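Local coordinates for putative nucleolar GTP-binding protein 1 (PDB 2QU8), which probably binds and hydrolyses GTP, as a putative nucleolar GTP-binding protein of the NOG1 family, and here holds GDP, at residues I112-D117 and N131-I136; H28-I33 and E201-D206; Q170-V175 and I179-F184. All coordinates share one frame; numbering follows the deposited sequence.

Contact 1 of 3, residues I112-D117 and N131-I136; sequences ILFIID and NLFYSI
Phe-114 on strand 112-117 lays one face of its ring against Phe-133 of helix 131-136. Phe-133 CB stands over that face, 3.8 Å from the ring centroid and 20° off the ring normal, a CH-pi contact. Farther out, the Phe-133 ring turns an edge to the same face: the centroids are 5.2 Å apart and the planes meet at 63°, an edge-to-face pair. Phe-114 has CG anti to the backbone N (chi1 -172°), and Phe-133 has the same setting, which sends both rings into the gap between strand and helix. At the edge of the Phe-114 ring lie Leu-132 CG, 3.9 Å from Phe-114 CZ, and Ile-136 CD1, 4.0 Å from Phe-114 CE1. All four touching residues are buried. The solvent side is marked by exposed Asn-131, its side chain starting away from the strand, and partly exposed Ser-135; Tyr-134 turns to helix 162-174. Strand and helix run nearly antiparallel, forming the first half of a beta-alpha-beta crossover that returns in strand 145-150. Side chains meet through carbon, with the Phe-133 backbone N also close to Phe-114 CZ, which implies cohesion by dispersion and exclusion of water.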
loop_
_atom_site.group_PDB
_atom_site.type_symbol
_atom_site.label_atom_id
_atom_site.label_comp_id
_atom_site.label_asym_id
_atom_site.label_seq_id
_atom_site.Cartn_x
_atom_site.Cartn_y
_atom_site.Cartn_z
ATOM N N ILE A 112 0.231 -1.713 -3.548
ATOM C CA ILE A 112 0.293 -0.697 -2.486
ATOM C C ILE A 112 -0.874 -0.876 -1.540
ATOM O O ILE A 112 -2.011 -1.054 -1.980
ATOM C CB ILE A 112 0.227 0.756 -3.041
ATOM C CG1 ILE A 112 1.117 0.926 -4.276
ATOM C CG2 ILE A 112 0.559 1.806 -1.938
ATOM C CD1 ILE A 112 2.605 0.648 -4.053
ATOM N N LEU A 113 -0.597 -0.862 -0.242
ATOM C CA LEU A 113 -1.658 -0.695 0.735
ATOM C C LEU A 113 -1.479 0.682 1.370
ATOM O O LEU A 113 -0.587 0.873 2.197
ATOM C CB LEU A 113 -1.649 -1.808 1.791
ATOM C CG LEU A 113 -2.671 -1.731 2.941
ATOM C CD1 LEU A 113 -4.113 -1.524 2.461
ATOM C CD2 LEU A 113 -2.582 -2.978 3.801
ATOM N N PHE A 114 -2.313 1.628 0.945
ATOM C CA PHE A 114 -2.337 2.979 1.499
ATOM C C PHE A 114 -3.413 3.050 2.566
ATOM O O PHE A 114 -4.612 2.916 2.280
ATOM C CB PHE A 114 -2.563 4.062 0.420
ATOM C CG PHE A 114 -2.395 5.474 0.939
ATOM C CD1 PHE A 114 -1.163 6.121 0.854
ATOM C CD2 PHE A 114 -3.457 6.142 1.544
ATOM C CE1 PHE A 114 -0.999 7.420 1.349
ATOM C CE2 PHE A 114 -3.302 7.438 2.045
ATOM C CZ PHE A 114 -2.074 8.075 1.943
ATOM N N ILE A 115 -2.974 3.267 3.800
ATOM C CA ILE A 115 -3.868 3.258 4.936
ATOM C C ILE A 115 -4.273 4.673 5.335
ATOM O O ILE A 115 -3.419 5.550 5.520
ATOM C CB ILE A 115 -3.265 2.503 6.143
ATOM C CG1 ILE A 115 -2.918 1.056 5.740
ATOM C CG2 ILE A 115 -4.230 2.556 7.342
ATOM C CD1 ILE A 115 -2.343 0.184 6.851
ATOM N N ILE A 116 -5.587 4.870 5.436
ATOM C CA ILE A 116 -6.191 6.076 5.970
ATOM C C ILE A 116 -6.806 5.734 7.323
ATOM O O ILE A 116 -7.631 4.820 7.435
ATOM C CB ILE A 116 -7.293 6.650 5.019
ATOM C CG1 ILE A 116 -6.690 7.078 3.671
ATOM C CG2 ILE A 116 -8.052 7.822 5.680
ATOM C CD1 ILE A 116 -7.718 7.448 2.599
ATOM N N ASP A 117 -6.369 6.459 8.347
ATOM C CA ASP A 117 -6.985 6.429 9.671
ATOM C C ASP A 117 -8.244 7.316 9.668
ATOM O O ASP A 117 -8.157 8.544 9.797
ATOM C CB ASP A 117 -5.952 6.900 10.711
ATOM C CG ASP A 117 -6.533 7.064 12.109
ATOM O OD1 ASP A 117 -7.667 6.605 12.370
ATOM O OD2 ASP A 117 -5.839 7.660 12.955
ATOM N N ASN A 131 -5.168 13.960 0.379
ATOM C CA ASN A 131 -4.160 14.821 -0.232
ATOM C C ASN A 131 -2.781 14.168 -0.283
ATOM O O ASN A 131 -2.091 14.252 -1.297
ATOM C CB ASN A 131 -4.079 16.166 0.487
ATOM C CG ASN A 131 -5.251 17.083 0.160
ATOM O OD1 ASN A 131 -6.241 16.673 -0.464
ATOM N ND2 ASN A 131 -5.150 18.336 0.598
ATOM N N LEU A 132 -2.377 13.520 0.809
ATOM C CA LEU A 132 -1.121 12.768 0.826
ATOM C C LEU A 132 -1.124 11.667 -0.238
ATOM O O LEU A 132 -0.138 11.500 -0.958
ATOM C CB LEU A 132 -0.842 12.174 2.219
ATOM C CG LEU A 132 0.316 11.177 2.374
ATOM C CD1 LEU A 132 1.649 11.775 1.956
ATOM C CD2 LEU A 132 0.401 10.651 3.807
ATOM N N PHE A 133 -2.233 10.930 -0.323
ATOM C CA PHE A 133 -2.371 9.842 -1.292
ATOM C C PHE A 133 -2.154 10.303 -2.735
ATOM O O PHE A 133 -1.410 9.672 -3.481
ATOM C CB PHE A 133 -3.727 9.141 -1.168
ATOM C CG PHE A 133 -3.988 8.154 -2.271
ATOM C CD1 PHE A 133 -3.283 6.954 -2.327
ATOM C CD2 PHE A 133 -4.908 8.439 -3.275
ATOM C CE1 PHE A 133 -3.504 6.046 -3.354
ATOM C CE2 PHE A 133 -5.142 7.528 -4.306
ATOM C CZ PHE A 133 -4.437 6.329 -4.343
ATOM N N TYR A 134 -2.802 11.396 -3.121
ATOM C CA TYR A 134 -2.641 11.927 -4.475
ATOM C C TYR A 134 -1.210 12.367 -4.716
ATOM O O TYR A 134 -0.660 12.158 -5.796
ATOM C CB TYR A 134 -3.579 13.106 -4.727
ATOM C CG TYR A 134 -5.056 12.770 -4.730
ATOM C CD1 TYR A 134 -5.565 11.711 -5.479
ATOM C CD2 TYR A 134 -5.948 13.540 -4.005
ATOM C CE1 TYR A 134 -6.945 11.421 -5.480
ATOM C CE2 TYR A 134 -7.304 13.269 -4.004
ATOM C CZ TYR A 134 -7.800 12.212 -4.733
ATOM O OH TYR A 134 -9.161 11.973 -4.703
ATOM N N SER A 135 -0.612 12.958 -3.690
ATOM C CA SER A 135 0.721 13.541 -3.777
ATOM C C SER A 135 1.806 12.496 -4.043
ATOM O O SER A 135 2.853 12.815 -4.617
ATOM C CB SER A 135 1.016 14.337 -2.500
ATOM O OG SER A 135 2.401 14.475 -2.275
ATOM N N ILE A 136 1.543 11.253 -3.645
ATOM C CA ILE A 136 2.554 10.197 -3.707
ATOM C C ILE A 136 2.167 8.947 -4.509
ATOM O O ILE A 136 2.982 8.033 -4.655
ATOM C CB ILE A 136 3.027 9.761 -2.281
ATOM C CG1 ILE A 136 1.960 8.923 -1.567
ATOM C CG2 ILE A 136 3.489 10.971 -1.445
ATOM C CD1 ILE A 136 2.512 8.105 -0.437
#

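Contact 2 of 3, residues H28-I33 and E201-D206; sequences HKKTII and ELLKND
The strand that leads into the probable P-loop of this GTPase domain meets the long C-terminal helix here, Lys-30 and the backbone N of Thr-31 meeting Leu-203, and Lys-30 also Lys-204. Leu-203 CD1 makes the apolar contact: it lies 3.7 Å from Lys-30 CB, at the root of the lysine chain, and 3.9 Å from Thr-31 N, so one methyl covers both the side chain and the strand backbone. Beyond it the two lysines cross at about a right angle. Lys-30 CD touches Lys-204 CE at 3.5 Å, tighter than usual for two carbons, and is equally close to Lys-204 NZ. Lys-30 offers its CD methylene here, not its ammonium; the NZ atoms of Lys-30 and Lys-204 are 5.7 Å apart.

Tyr-78 of strand 76-82 serves both ends: its ring takes Lys-30 in a cation-pi contact, and its OH is hydrogen-bonded to Lys-204 NZ. That nitrogen also bonds back to Cys-200 O, one turn earlier in the helix. Bends along the Lys-204 chain, with chi2 at -72° and chi3 at 90°, fold it over toward the strand and these partners. Such neutral oxygens and the aromatic face probably ease the nearness of two positive charges. Thr-31 points its side chain away from the helix, where OG1 donates to Lys-29 O at 2.8 Å from above the carbonyl plane and is also bonded to Gln-79 NE2.

Strand 30-35 runs between strands 76-82 and 110-117 in the sheet, bonding to both through its backbone. Residues 201-206 of helix 192-222 run at 124° to strand 30-33, with Leu-203 also resting on Val-111 of strand 110-117 and Ile-32 on Ala-199 of the helix.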
loop_
_atom_site.group_PDB
_atom_site.type_symbol
_atom_site.label_atom_id
_atom_site.label_comp_id
_atom_site.label_asym_id
_atom_site.label_seq_id
_atom_site.Cartn_x
_atom_site.Cartn_y
_atom_site.Cartn_z
ATOM N N HIS A 28 11.767 -9.406 -6.436
ATOM C CA HIS A 28 10.945 -10.361 -7.181
ATOM C C HIS A 28 9.839 -11.011 -6.340
ATOM O O HIS A 28 8.848 -11.502 -6.888
ATOM C CB HIS A 28 11.832 -11.443 -7.809
ATOM C CG HIS A 28 13.020 -10.907 -8.550
ATOM N ND1 HIS A 28 12.951 -10.465 -9.854
ATOM C CD2 HIS A 28 14.316 -10.760 -8.174
ATOM C CE1 HIS A 28 14.147 -10.059 -10.246
ATOM N NE2 HIS A 28 14.994 -10.231 -9.246
ATOM N N LYS A 29 10.000 -11.009 -5.018
ATOM C CA LYS A 29 9.001 -11.596 -4.122
ATOM C C LYS A 29 7.728 -10.751 -4.122
ATOM O O LYS A 29 7.792 -9.527 -4.096
ATOM C CB LYS A 29 9.553 -11.736 -2.694
ATOM C CG LYS A 29 8.792 -12.741 -1.802
ATOM C CD LYS A 29 9.274 -12.719 -0.347
ATOM C CE LYS A 29 8.902 -13.997 0.407
ATOM N NZ LYS A 29 9.071 -13.880 1.904
ATOM N N LYS A 30 6.576 -11.417 -4.156
ATOM C CA LYS A 30 5.285 -10.744 -4.011
ATOM C C LYS A 30 5.281 -9.886 -2.740
ATOM O O LYS A 30 5.606 -10.367 -1.652
ATOM C CB LYS A 30 4.149 -11.762 -3.984
ATOM C CG LYS A 30 4.016 -12.569 -5.270
ATOM C CD LYS A 30 2.838 -13.534 -5.208
ATOM C CE LYS A 30 3.121 -14.725 -4.320
ATOM N NZ LYS A 30 4.295 -15.518 -4.807
ATOM N N THR A 31 4.926 -8.615 -2.892
ATOM C CA THR A 31 5.077 -7.648 -1.815
ATOM C C THR A 31 3.846 -6.774 -1.616
ATOM O O THR A 31 3.261 -6.272 -2.580
ATOM C CB THR A 31 6.296 -6.711 -2.090
ATOM O OG1 THR A 31 7.483 -7.492 -2.268
ATOM C CG2 THR A 31 6.514 -5.704 -0.947
ATOM N N ILE A 32 3.469 -6.572 -0.360
ATOM C CA ILE A 32 2.589 -5.459 -0.018
ATOM C C ILE A 32 3.459 -4.272 0.438
ATOM O O ILE A 32 4.253 -4.384 1.371
ATOM C CB ILE A 32 1.538 -5.844 1.053
ATOM C CG1 ILE A 32 0.646 -6.992 0.545
ATOM C CG2 ILE A 32 0.666 -4.655 1.406
ATOM C CD1 ILE A 32 -0.158 -7.645 1.654
ATOM N N ILE A 33 3.321 -3.150 -0.252
ATOM C CA ILE A 33 4.045 -1.934 0.102
ATOM C C ILE A 33 3.126 -1.061 0.930
ATOM O O ILE A 33 2.116 -0.574 0.424
ATOM C CB ILE A 33 4.511 -1.172 -1.165
ATOM C CG1 ILE A 33 5.417 -2.077 -2.007
ATOM C CG2 ILE A 33 5.212 0.162 -0.780
ATOM C CD1 ILE A 33 5.475 -1.703 -3.496
ATOM N N GLU A 201 -4.759 -10.815 -3.878
ATOM C CA GLU A 201 -5.504 -11.084 -5.110
ATOM C C GLU A 201 -5.474 -9.939 -6.131
ATOM O O GLU A 201 -5.481 -10.198 -7.333
ATOM C CB GLU A 201 -6.940 -11.537 -4.806
ATOM C CG GLU A 201 -7.212 -13.037 -5.102
ATOM C CD GLU A 201 -6.554 -14.002 -4.110
ATOM O OE1 GLU A 201 -7.238 -14.430 -3.151
ATOM O OE2 GLU A 201 -5.360 -14.340 -4.287
ATOM N N LEU A 202 -5.422 -8.687 -5.661
ATOM C CA LEU A 202 -5.216 -7.547 -6.558
ATOM C C LEU A 202 -3.866 -7.651 -7.261
ATOM O O LEU A 202 -3.740 -7.294 -8.436
ATOM C CB LEU A 202 -5.300 -6.206 -5.819
ATOM C CG LEU A 202 -6.468 -5.242 -6.063
ATOM C CD1 LEU A 202 -6.048 -3.840 -5.627
ATOM C CD2 LEU A 202 -6.944 -5.207 -7.520
ATOM N N LEU A 203 -2.867 -8.139 -6.527
ATOM C CA LEU A 203 -1.535 -8.377 -7.074
ATOM C C LEU A 203 -1.591 -9.449 -8.160
ATOM O O LEU A 203 -1.078 -9.247 -9.263
ATOM C CB LEU A 203 -0.565 -8.817 -5.967
ATOM C CG LEU A 203 0.880 -8.290 -5.940
ATOM C CD1 LEU A 203 1.777 -9.260 -5.187
ATOM C CD2 LEU A 203 1.447 -7.987 -7.318
ATOM N N LYS A 204 -2.222 -10.581 -7.840
ATOM C CA LYS A 204 -2.381 -11.682 -8.795
ATOM C C LYS A 204 -2.970 -11.158 -10.100
ATOM O O LYS A 204 -2.368 -11.308 -11.161
ATOM C CB LYS A 204 -3.274 -12.793 -8.226
ATOM C CG LYS A 204 -2.904 -13.315 -6.827
ATOM C CD LYS A 204 -1.631 -14.172 -6.802
ATOM C CE LYS A 204 -0.375 -13.327 -6.562
ATOM N NZ LYS A 204 -0.468 -12.502 -5.308
ATOM N N ASN A 205 -4.130 -10.512 -10.001
ATOM C CA ASN A 205 -4.824 -9.968 -11.169
ATOM C C ASN A 205 -3.969 -9.026 -12.011
ATOM O O ASN A 205 -4.046 -9.048 -13.242
ATOM C CB ASN A 205 -6.133 -9.293 -10.758
ATOM C CG ASN A 205 -7.124 -10.267 -10.136
ATOM O OD1 ASN A 205 -7.921 -9.888 -9.278
ATOM N ND2 ASN A 205 -7.078 -11.530 -10.563
ATOM N N ASP A 206 -3.149 -8.214 -11.347
ATOM C CA ASP A 206 -2.213 -7.334 -12.042
ATOM C C ASP A 206 -1.080 -8.083 -12.729
ATOM O O ASP A 206 -0.749 -7.773 -13.873
ATOM C CB ASP A 206 -1.658 -6.266 -11.107
ATOM C CG ASP A 206 -2.550 -5.064 -11.034
ATOM O OD1 ASP A 206 -3.663 -5.195 -10.472
ATOM O OD2 ASP A 206 -2.153 -3.997 -11.554
#

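Contact 3 of 3, residues Q170-V175 and I179-F184; sequences QILDNV and IKFSSF
The last turn of the helix that presses Ile-171 and Leu-172 onto strand 179-183 is held at Gln-170 O, which accepts from Asn-174 N at 2.9 Å and, weakly, from Asp-173 N. Val-175 then leaves the helix, and after a short connection the chain turns back almost antiparallel, so that Ile-179 faces the helix it has just left. Its CD1 touches two methyls, Val-175 CG1 at 3.7 Å and Ile-171 CG2 at 3.8 Å. Each of those methyls is anti to its own backbone N (chi1 164° for Val-175), the branch that reaches toward the strand. Ile-179 CG2 goes to the other partner, lying 4.0 Å from Leu-172 CD2. The same CD2 meets Phe-181 CZ at 3.7 Å, obliquely to the ring, whose other company includes an edge-to-face pair with Phe-149 of strand 145-150. Burial falls from Ile-171, packed on Phe-133 and Tyr-134 of helix 126-137, through Val-175 and Ile-179, both partly exposed, to the exposed Leu-172 and Phe-181. Made wholly by aliphatic and aromatic carbon, the contact implies cohesion by apolar packing, sheltered at the Ile-171 end and open to solvent at Leu-172 and Phe-181.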
loop_
_atom_site.group_PDB
_atom_site.type_symbol
_atom_site.label_atom_id
_atom_site.label_comp_id
_atom_site.label_asym_id
_atom_site.label_seq_id
_atom_site.Cartn_x
_atom_site.Cartn_y
_atom_site.Cartn_z
ATOM N N GLN A 170 -14.234 10.232 -5.179
ATOM C CA GLN A 170 -13.433 10.924 -6.196
ATOM C C GLN A 170 -12.114 10.219 -6.529
ATOM O O GLN A 170 -11.592 10.368 -7.637
ATOM C CB GLN A 170 -13.157 12.370 -5.789
ATOM C CG GLN A 170 -14.228 13.353 -6.219
ATOM C CD GLN A 170 -13.688 14.764 -6.376
ATOM O OE1 GLN A 170 -12.706 15.145 -5.728
ATOM N NE2 GLN A 170 -14.326 15.549 -7.244
ATOM N N ILE A 171 -11.583 9.457 -5.574
ATOM C CA ILE A 171 -10.352 8.693 -5.787
ATOM C C ILE A 171 -10.509 7.724 -6.964
ATOM O O ILE A 171 -9.598 7.572 -7.778
ATOM C CB ILE A 171 -9.897 7.956 -4.493
ATOM C CG1 ILE A 171 -9.419 8.974 -3.446
ATOM C CG2 ILE A 171 -8.807 6.924 -4.792
ATOM C CD1 ILE A 171 -9.066 8.377 -2.085
ATOM N N LEU A 172 -11.677 7.097 -7.064
ATOM C CA LEU A 172 -11.970 6.167 -8.159
ATOM C C LEU A 172 -11.936 6.840 -9.539
ATOM O O LEU A 172 -11.616 6.197 -10.541
ATOM C CB LEU A 172 -13.311 5.463 -7.922
ATOM C CG LEU A 172 -13.507 4.737 -6.580
ATOM C CD1 LEU A 172 -14.952 4.291 -6.417
ATOM C CD2 LEU A 172 -12.557 3.549 -6.419
ATOM N N ASP A 173 -12.245 8.137 -9.576
ATOM C CA ASP A 173 -12.247 8.915 -10.816
ATOM C C ASP A 173 -10.869 9.499 -11.146
ATOM O O ASP A 173 -10.472 9.562 -12.314
ATOM C CB ASP A 173 -13.293 10.033 -10.741
ATOM C CG ASP A 173 -14.723 9.501 -10.715
ATOM O OD1 ASP A 173 -15.418 9.704 -9.699
ATOM O OD2 ASP A 173 -15.152 8.881 -11.712
ATOM N N ASN A 174 -10.143 9.917 -10.116
ATOM C CA ASN A 174 -8.826 10.533 -10.281
ATOM C C ASN A 174 -7.709 9.537 -10.589
ATOM O O ASN A 174 -6.653 9.915 -11.104
ATOM C CB ASN A 174 -8.462 11.342 -9.030
ATOM C CG ASN A 174 -9.155 12.689 -8.982
ATOM O OD1 ASN A 174 -9.170 13.428 -9.967
ATOM N ND2 ASN A 174 -9.723 13.024 -7.827
ATOM N N VAL A 175 -7.952 8.266 -10.282
ATOM C CA VAL A 175 -6.905 7.248 -10.302
ATOM C C VAL A 175 -7.038 6.295 -11.491
ATOM O O VAL A 175 -8.104 5.720 -11.725
ATOM C CB VAL A 175 -6.865 6.478 -8.946
ATOM C CG1 VAL A 175 -6.087 5.192 -9.050
ATOM C CG2 VAL A 175 -6.272 7.362 -7.854
ATOM N N ILE A 179 -8.023 -0.113 -8.219
ATOM C CA ILE A 179 -8.123 0.196 -6.798
ATOM C C ILE A 179 -9.245 -0.573 -6.117
ATOM O O ILE A 179 -10.347 -0.672 -6.656
ATOM C CB ILE A 179 -8.299 1.733 -6.564
ATOM C CG1 ILE A 179 -6.934 2.420 -6.524
ATOM C CG2 ILE A 179 -9.075 2.036 -5.271
ATOM C CD1 ILE A 179 -6.929 3.749 -5.788
ATOM N N LYS A 180 -8.955 -1.110 -4.930
ATOM C CA LYS A 180 -9.985 -1.684 -4.062
ATOM C C LYS A 180 -9.988 -1.017 -2.684
ATOM O O LYS A 180 -8.990 -0.417 -2.277
ATOM C CB LYS A 180 -9.809 -3.207 -3.920
ATOM C CG LYS A 180 -9.946 -4.010 -5.218
ATOM C CD LYS A 180 -11.286 -3.766 -5.917
ATOM C CE LYS A 180 -11.220 -4.126 -7.401
ATOM N NZ LYS A 180 -12.453 -3.711 -8.160
ATOM N N PHE A 181 -11.113 -1.119 -1.979
ATOM C CA PHE A 181 -11.232 -0.579 -0.627
ATOM C C PHE A 181 -11.281 -1.714 0.385
ATOM O O PHE A 181 -11.788 -2.793 0.079
ATOM C CB PHE A 181 -12.487 0.297 -0.482
ATOM C CG PHE A 181 -12.450 1.585 -1.280
ATOM C CD1 PHE A 181 -11.251 2.227 -1.564
ATOM C CD2 PHE A 181 -13.636 2.184 -1.700
ATOM C CE1 PHE A 181 -11.224 3.417 -2.287
ATOM C CE2 PHE A 181 -13.618 3.381 -2.418
ATOM C CZ PHE A 181 -12.407 3.995 -2.714
ATOM N N SER A 182 -10.738 -1.470 1.579
ATOM C CA SER A 182 -10.800 -2.419 2.695
ATOM C C SER A 182 -10.904 -1.652 4.004
ATOM O O SER A 182 -10.133 -0.733 4.238
ATOM C CB SER A 182 -9.549 -3.301 2.750
ATOM O OG SER A 182 -9.588 -4.354 1.803
ATOM N N SER A 183 -11.847 -2.035 4.855
ATOM C CA SER A 183 -11.986 -1.430 6.179
ATOM C C SER A 183 -11.572 -2.413 7.264
ATOM O O SER A 183 -11.877 -3.605 7.179
ATOM C CB SER A 183 -13.425 -0.958 6.411
ATOM O OG SER A 183 -13.811 -0.038 5.405
ATOM N N PHE A 184 -10.879 -1.912 8.286
ATOM C CA PHE A 184 -10.376 -2.766 9.356
ATOM C C PHE A 184 -9.965 -2.007 10.607
ATOM O O PHE A 184 -9.957 -0.771 10.645
ATOM C CB PHE A 184 -9.203 -3.645 8.874
ATOM C CG PHE A 184 -8.107 -2.885 8.168
ATOM C CD1 PHE A 184 -7.056 -2.307 8.895
ATOM C CD2 PHE A 184 -8.114 -2.760 6.781
ATOM C CE1 PHE A 184 -6.041 -1.603 8.248
ATOM C CE2 PHE A 184 -7.098 -2.057 6.119
ATOM C CZ PHE A 184 -6.057 -1.478 6.859
#

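Overall arrangement
From the N terminus, strand 30-35 opens the largest loop, closed by contact 2 only when helix 192-222 arrives; contacts 1 and 3 nest inside it, in series. Contact 1 closes between strand 110-117 and the helix that follows it. Contact 3 does the reverse, joining helix 162-174 to the strand after it. All three reach one sheet. Strands 30-35 and 110-117 are neighbours there, linked by a probable hydrogen bond from Leu-113 N to Ile-33 O, while 179-183 is an outermost strand. Contacts 1 and 3, centres about 10 Å apart, adjoin where helices 126-137 and 162-174 lie side by side and Phe-133 meets Val-175. Contact 2 touches contact 3 through Leu-202 and Lys-180.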